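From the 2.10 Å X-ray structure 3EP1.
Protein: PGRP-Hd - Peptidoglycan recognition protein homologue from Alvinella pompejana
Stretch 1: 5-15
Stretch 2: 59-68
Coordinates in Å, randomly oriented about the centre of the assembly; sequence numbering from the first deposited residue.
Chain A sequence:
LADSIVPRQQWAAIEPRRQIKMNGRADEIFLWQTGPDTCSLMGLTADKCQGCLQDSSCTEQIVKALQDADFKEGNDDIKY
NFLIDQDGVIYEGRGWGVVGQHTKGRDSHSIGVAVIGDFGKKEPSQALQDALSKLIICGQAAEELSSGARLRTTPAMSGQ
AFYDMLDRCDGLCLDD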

ATOM      1  N   ILE A   5       8.208   1.011   3.843  1.00 25.61           N
ATOM      2  CA  ILE A   5       8.176   2.175   4.707  1.00 22.95           C
ATOM      3  C   ILE A   5       9.203   1.870   5.793  1.00 22.11           C
ATOM      4  O   ILE A   5       9.324   0.720   6.221  1.00 22.95           O
ATOM      5  CB  ILE A   5       6.757   2.358   5.312  1.00 22.20           C
ATOM      6  CG1 ILE A   5       5.792   2.836   4.214  1.00 21.75           C
ATOM      7  CG2 ILE A   5       6.782   3.349   6.462  1.00 22.05           C
ATOM      8  CD1 ILE A   5       4.327   2.671   4.550  1.00 19.66           C
ATOM      9  N   VAL A   6       9.964   2.874   6.218  1.00 19.84           N
ATOM     10  CA  VAL A   6      10.968   2.655   7.259  1.00 19.29           C
ATOM     11  C   VAL A   6      10.304   2.551   8.642  1.00 20.41           C
ATOM     12  O   VAL A   6       9.731   3.514   9.142  1.00 19.92           O
ATOM     13  CB  VAL A   6      12.017   3.786   7.276  1.00 18.02           C
ATOM     14  CG1 VAL A   6      13.023   3.534   8.376  1.00 15.99           C
ATOM     15  CG2 VAL A   6      12.729   3.865   5.932  1.00 17.16           C
ATOM     16  N   PRO A   7      10.392   1.372   9.280  1.00 20.49           N
ATOM     17  CA  PRO A   7       9.799   1.126  10.598  1.00 19.97           C
ATOM     18  C   PRO A   7      10.457   1.922  11.721  1.00 19.35           C
ATOM     19  O   PRO A   7      11.606   2.345  11.600  1.00 19.92           O
ATOM     20  CB  PRO A   7       9.977  -0.376  10.766  1.00 20.51           C
ATOM     21  CG  PRO A   7      11.318  -0.593  10.134  1.00 21.26           C
ATOM     22  CD  PRO A   7      11.229   0.230   8.867  1.00 19.74           C
ATOM     23  N   ARG A   8       9.709   2.111  12.809  1.00 19.88           N
ATOM     24  CA  ARG A   8      10.171   2.853  13.983  1.00 20.93           C
ATOM     25  C   ARG A   8      11.553   2.407  14.440  1.00 20.71           C
ATOM     26  O   ARG A   8      12.435   3.229  14.680  1.00 19.85           O
ATOM     27  CB  ARG A   8       9.204   2.667  15.158  1.00 20.99           C
ATOM     28  CG  ARG A   8       7.830   3.276  14.978  1.00 21.13           C
ATOM     29  CD  ARG A   8       6.931   2.933  16.163  1.00 20.87           C
ATOM     30  NE  ARG A   8       7.384   3.554  17.408  1.00 18.86           N
ATOM     31  CZ  ARG A   8       7.156   4.820  17.738  1.00 18.63           C
ATOM     32  NH1 ARG A   8       6.477   5.609  16.918  1.00 17.14           N
ATOM     33  NH2 ARG A   8       7.599   5.300  18.891  1.00 17.21           N
ATOM     34  N   GLN A   9      11.731   1.099  14.565  1.00 23.02           N
ATOM     35  CA  GLN A   9      13.001   0.563  15.022  1.00 25.92           C
ATOM     36  C   GLN A   9      14.191   0.858  14.108  1.00 25.65           C
ATOM     37  O   GLN A   9      15.333   0.833  14.562  1.00 26.60           O
ATOM     38  CB  GLN A   9      12.892  -0.944  15.256  1.00 27.35           C
ATOM     39  CG  GLN A   9      14.208  -1.553  15.682  1.00 33.86           C
ATOM     40  CD  GLN A   9      14.073  -2.867  16.435  1.00 37.12           C
ATOM     41  OE1 GLN A   9      15.056  -3.373  16.980  1.00 38.68           O
ATOM     42  NE2 GLN A   9      12.861  -3.425  16.471  1.00 39.47           N
ATOM     43  N   GLN A  10      13.942   1.145  12.835  1.00 24.83           N
ATOM     44  CA  GLN A  10      15.048   1.427  11.922  1.00 25.08           C
ATOM     45  C   GLN A  10      15.640   2.797  12.231  1.00 24.40           C
ATOM     46  O   GLN A  10      16.807   3.044  11.934  1.00 25.67           O
ATOM     47  CB  GLN A  10      14.595   1.343  10.456  1.00 25.87           C
ATOM     48  CG  GLN A  10      15.691   0.880   9.486  1.00 29.20           C
ATOM     49  CD  GLN A  10      15.141   0.078   8.301  1.00 30.67           C
ATOM     50  OE1 GLN A  10      14.528  -0.979   8.471  1.00 29.81           O
ATOM     51  NE2 GLN A  10      15.370   0.581   7.092  1.00 33.36           N
ATOM     52  N   TRP A  11      14.850   3.697  12.815  1.00 22.84           N
ATOM     53  CA  TRP A  11      15.408   4.996  13.178  1.00 21.85           C
ATOM     54  C   TRP A  11      15.622   5.105  14.687  1.00 20.14           C
ATOM     55  O   TRP A  11      15.750   6.201  15.221  1.00 21.80           O
ATOM     56  CB  TRP A  11      14.566   6.180  12.659  1.00 19.35           C
ATOM     57  CG  TRP A  11      13.089   6.187  12.950  1.00 19.87           C
ATOM     58  CD1 TRP A  11      12.102   5.618  12.197  1.00 20.45           C
ATOM     59  CD2 TRP A  11      12.430   6.848  14.038  1.00 18.10           C
ATOM     60  NE1 TRP A  11      10.868   5.890  12.740  1.00 17.58           N
ATOM     61  CE2 TRP A  11      11.038   6.641  13.871  1.00 18.33           C
ATOM     62  CE3 TRP A  11      12.877   7.595  15.134  1.00 15.89           C
ATOM     63  CZ2 TRP A  11      10.089   7.154  14.764  1.00 17.81           C
ATOM     64  CZ3 TRP A  11      11.933   8.106  16.025  1.00 16.42           C
ATOM     65  CH2 TRP A  11      10.555   7.884  15.832  1.00 18.01           C
ATOM     66  N   ALA A  12      15.685   3.949  15.352  1.00 19.85           N
ATOM     67  CA  ALA A  12      15.899   3.847  16.804  1.00 19.52           C
ATOM     68  C   ALA A  12      14.857   4.564  17.650  1.00 19.22           C
ATOM     69  O   ALA A  12      15.196   5.249  18.607  1.00 18.12           O
ATOM     70  CB  ALA A  12      17.279   4.363  17.165  1.00 20.12           C
ATOM     71  N   ALA A  13      13.588   4.388  17.310  1.00 19.01           N
ATOM     72  CA  ALA A  13      12.521   5.046  18.045  1.00 20.25           C
ATOM     73  C   ALA A  13      12.339   4.483  19.450  1.00 21.13           C
ATOM     74  O   ALA A  13      12.517   3.291  19.677  1.00 21.21           O
ATOM     75  CB  ALA A  13      11.209   4.928  17.267  1.00 18.69           C
ATOM     76  N   ILE A  14      12.002   5.359  20.392  1.00 21.95           N
ATOM     77  CA  ILE A  14      11.734   4.948  21.764  1.00 21.23           C
ATOM     78  C   ILE A  14      10.227   4.667  21.792  1.00 21.67           C
ATOM     79  O   ILE A  14       9.461   5.347  21.116  1.00 19.77           O
ATOM     80  CB  ILE A  14      12.072   6.076  22.762  1.00 23.41           C
ATOM     81  CG1 ILE A  14      13.580   6.331  22.769  1.00 23.07           C
ATOM     82  CG2 ILE A  14      11.586   5.707  24.157  1.00 22.94           C
ATOM     83  CD1 ILE A  14      13.994   7.477  23.657  1.00 24.95           C
ATOM     84  N   GLU A  15       9.796   3.670  22.556  1.00 21.82           N
ATOM     85  CA  GLU A  15       8.379   3.345  22.610  1.00 23.99           C
ATOM     86  C   GLU A  15       7.539   4.547  23.037  1.00 23.49           C
ATOM     87  O   GLU A  15       8.007   5.437  23.740  1.00 19.91           O
ATOM     88  CB  GLU A  15       8.126   2.171  23.560  1.00 27.18           C
ATOM     89  CG  GLU A  15       8.411   2.479  25.010  1.00 32.17           C
ATOM     90  CD  GLU A  15       8.072   1.323  25.928  1.00 34.39           C
ATOM     91  OE1 GLU A  15       8.228   1.488  27.152  1.00 37.31           O
ATOM     92  OE2 GLU A  15       7.660   0.252  25.432  1.00 35.79           O
ATOM     93  N   THR A  59      18.766  11.840   7.522  1.00 37.61           N
ATOM     94  CA  THR A  59      17.328  12.005   7.727  1.00 35.45           C
ATOM     95  C   THR A  59      16.758  11.107   8.829  1.00 33.71           C
ATOM     96  O   THR A  59      15.797  11.473   9.514  1.00 33.06           O
ATOM     97  CB  THR A  59      16.562  11.743   6.406  1.00 34.91           C
ATOM     98  OG1 THR A  59      16.802  12.825   5.500  1.00 36.26           O
ATOM     99  CG2 THR A  59      15.069  11.639   6.652  1.00 35.20           C
ATOM    100  N   GLU A  60      17.335   9.928   8.997  1.00 31.65           N
ATOM    101  CA  GLU A  60      16.866   9.033  10.033  1.00 30.40           C
ATOM    102  C   GLU A  60      17.182   9.689  11.370  1.00 30.11           C
ATOM    103  O   GLU A  60      16.394   9.610  12.317  1.00 28.71           O
ATOM    104  CB  GLU A  60      17.574   7.689   9.929  1.00 31.30           C
ATOM    105  CG  GLU A  60      16.671   6.536   9.591  1.00 30.08           C
ATOM    106  CD  GLU A  60      17.439   5.335   9.083  1.00 32.46           C
ATOM    107  OE1 GLU A  60      18.513   5.042   9.645  1.00 31.23           O
ATOM    108  OE2 GLU A  60      16.965   4.679   8.127  1.00 33.00           O
ATOM    109  N   GLN A  61      18.336  10.350  11.437  1.00 28.11           N
ATOM    110  CA  GLN A  61      18.742  11.022  12.664  1.00 26.93           C
ATOM    111  C   GLN A  61      17.822  12.207  12.944  1.00 25.07           C
ATOM    112  O   GLN A  61      17.620  12.576  14.097  1.00 25.33           O
ATOM    113  CB  GLN A  61      20.194  11.505  12.568  1.00 27.38           C
ATOM    114  CG  GLN A  61      21.225  10.389  12.377  1.00 31.94           C
ATOM    115  CD  GLN A  61      22.664  10.883  12.524  1.00 33.63           C
ATOM    116  OE1 GLN A  61      23.618  10.111  12.399  1.00 34.42           O
ATOM    117  NE2 GLN A  61      22.820  12.176  12.795  1.00 34.74           N
ATOM    118  N   ILE A  62      17.268  12.809  11.896  1.00 21.27           N
ATOM    119  CA  ILE A  62      16.368  13.939  12.095  1.00 20.51           C
ATOM    120  C   ILE A  62      15.047  13.464  12.675  1.00 18.16           C
ATOM    121  O   ILE A  62      14.478  14.117  13.547  1.00 19.37           O
ATOM    122  CB  ILE A  62      16.074  14.697  10.778  1.00 21.52           C
ATOM    123  CG1 ILE A  62      17.324  15.439  10.306  1.00 20.69           C
ATOM    124  CG2 ILE A  62      14.945  15.697  11.007  1.00 21.92           C
ATOM    125  CD1 ILE A  62      17.158  16.154   8.981  1.00 21.76           C
ATOM    126  N   VAL A  63      14.563  12.328  12.186  1.00 16.40           N
ATOM    127  CA  VAL A  63      13.309  11.779  12.671  1.00 14.59           C
ATOM    128  C   VAL A  63      13.450  11.506  14.165  1.00 15.37           C
ATOM    129  O   VAL A  63      12.565  11.823  14.955  1.00 13.29           O
ATOM    130  CB  VAL A  63      12.935  10.479  11.920  1.00 14.47           C
ATOM    131  CG1 VAL A  63      11.680   9.887  12.501  1.00 15.30           C
ATOM    132  CG2 VAL A  63      12.719  10.776  10.446  1.00 14.85           C
ATOM    133  N   LYS A  64      14.578  10.924  14.550  1.00 17.49           N
ATOM    134  CA  LYS A  64      14.827  10.636  15.961  1.00 18.72           C
ATOM    135  C   LYS A  64      14.815  11.946  16.749  1.00 18.59           C
ATOM    136  O   LYS A  64      14.216  12.038  17.814  1.00 19.89           O
ATOM    137  CB  LYS A  64      16.182   9.956  16.117  1.00 19.48           C
ATOM    138  CG  LYS A  64      16.643   9.775  17.552  1.00 21.57           C
ATOM    139  CD  LYS A  64      15.942   8.637  18.252  1.00 22.90           C
ATOM    140  CE  LYS A  64      16.762   8.198  19.464  1.00 26.26           C
ATOM    141  NZ  LYS A  64      16.230   6.986  20.113  1.00 23.11           N
ATOM    142  N   ALA A  65      15.488  12.955  16.210  1.00 19.88           N
ATOM    143  CA  ALA A  65      15.558  14.267  16.843  1.00 21.79           C
ATOM    144  C   ALA A  65      14.171  14.870  17.045  1.00 20.45           C
ATOM    145  O   ALA A  65      13.913  15.535  18.043  1.00 20.76           O
ATOM    146  CB  ALA A  65      16.407  15.210  15.994  1.00 21.91           C
ATOM    147  N   LEU A  66      13.284  14.657  16.080  1.00 20.94           N
ATOM    148  CA  LEU A  66      11.938  15.195  16.177  1.00 20.64           C
ATOM    149  C   LEU A  66      11.221  14.509  17.322  1.00 20.57           C
ATOM    150  O   LEU A  66      10.570  15.161  18.139  1.00 21.14           O
ATOM    151  CB  LEU A  66      11.173  14.976  14.864  1.00 21.50           C
ATOM    152  CG  LEU A  66      11.574  15.878  13.690  1.00 22.30           C
ATOM    153  CD1 LEU A  66      10.970  15.351  12.386  1.00 21.62           C
ATOM    154  CD2 LEU A  66      11.105  17.299  13.969  1.00 21.90           C
ATOM    155  N   GLN A  67      11.345  13.189  17.392  1.00 21.04           N
ATOM    156  CA  GLN A  67      10.687  12.470  18.467  1.00 20.84           C
ATOM    157  C   GLN A  67      11.129  13.077  19.793  1.00 21.76           C
ATOM    158  O   GLN A  67      10.298  13.465  20.604  1.00 22.48           O
ATOM    159  CB  GLN A  67      11.030  10.978  18.436  1.00 20.66           C
ATOM    160  CG  GLN A  67      10.304  10.192  19.514  1.00 18.61           C
ATOM    161  CD  GLN A  67      10.711   8.745  19.576  1.00 19.22           C
ATOM    162  OE1 GLN A  67      11.898   8.426  19.618  1.00 21.17           O
ATOM    163  NE2 GLN A  67       9.729   7.854  19.599  1.00 18.00           N
ATOM    164  N   ASP A  68      12.438  13.177  19.999  1.00 22.15           N
ATOM    165  CA  ASP A  68      12.970  13.745  21.236  1.00 23.44           C
ATOM    166  C   ASP A  68      12.328  15.090  21.572  1.00 23.67           C
ATOM    167  O   ASP A  68      11.950  15.346  22.721  1.00 23.17           O
ATOM    168  CB  ASP A  68      14.482  13.935  21.120  1.00 24.45           C
ATOM    169  CG  ASP A  68      15.236  12.628  21.142  1.00 26.29           C
ATOM    170  OD1 ASP A  68      16.449  12.648  20.847  1.00 26.08           O
ATOM    171  OD2 ASP A  68      14.623  11.583  21.455  1.00 27.85           O
TER

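A short, mostly irregular segment (5-15) packs against one side of a helix (59-68) through a single buried tryptophan, and three hydrogen bonds between helix side chains and the backbone that follows the tryptophan fasten the segment in place. The two stretches bury 496 Å² between them, both sides summed, and Trp-11 gives the largest share of any residue. Its CA-to-CB bond points toward the helix, and its chi1 of 51° (p) lays the indole along Val-63, Lys-64 and Gln-67, while its CB meets Glu-60; these four helix residues fall on the same side of the helix because positions 60, 63/64 and 67 recur about one turn apart. Val-63, also pointing toward its partner, sets a methyl over one face of the indole: CG1 of Val-63 lies 3.5 Å from the centroid of the six-membered ring of Trp-11, only 13° off the ring normal, a well-centred CH-pi contact. The same methyl carbon, Val-63 CG1, is 3.5 Å from Trp-11 CD2, an atom of the ring fusion. The helix backbone itself comes close here, with Lys-64 CA 3.7 Å from Trp-11 CE3. At the other end of the tryptophan side chain, Trp-11 CB meets the aliphatic part of Glu-60, whose CG is 3.7 Å away; the CA atoms of these two residues, 5.3 Å apart, are the nearest pair across the contact. The indole NE1 is hydrogen-bonded elsewhere in the structure.

The polar contacts gather on the residues after the tryptophan. Gln-67, directed toward the segment with chi1 and chi2 both t, uses both ends of its amide on one residue. Ile-14 N donates to Gln-67 OE1 at 3.2 Å with a nearly straight N-H...O angle of 177°, while Gln-67 NE2 donates to Ile-14 O at 2.9 Å with a more bent angle of 132°. The side-chain amide thus pairs with the backbone of Ile-14 much as a neighbouring strand would. Ile-14 O also accepts a weak bond from Arg-8 within the segment, NH2 of Arg-8 lying 2.9 Å from O of Ile-14. Two donors therefore converge on one carbonyl, which accounts for the 3.4 Å between Arg-8 NH2 and Gln-67 NE2: both are donors, and they do not bond to each other.

The CA-to-CB bond of Lys-64 points sideways to the segment, but the end of its chain comes nearer, and NZ of Lys-64 donates to O of Ala-12 at 2.5 Å, a very short hydrogen bond. Its NZ also lies 3.8 Å from Ile-14 CG1. Glu-60 makes no matching bond: its OE1 is 3.5 Å from Gln-10 O, and both atoms are acceptors. Within the segment, Arg-8 O accepts from Trp-11 N and from Ala-13 N, each at 3.1 Å, and these bonds hold the backbone in the turn that carries Trp-11 and leads on to Ile-14.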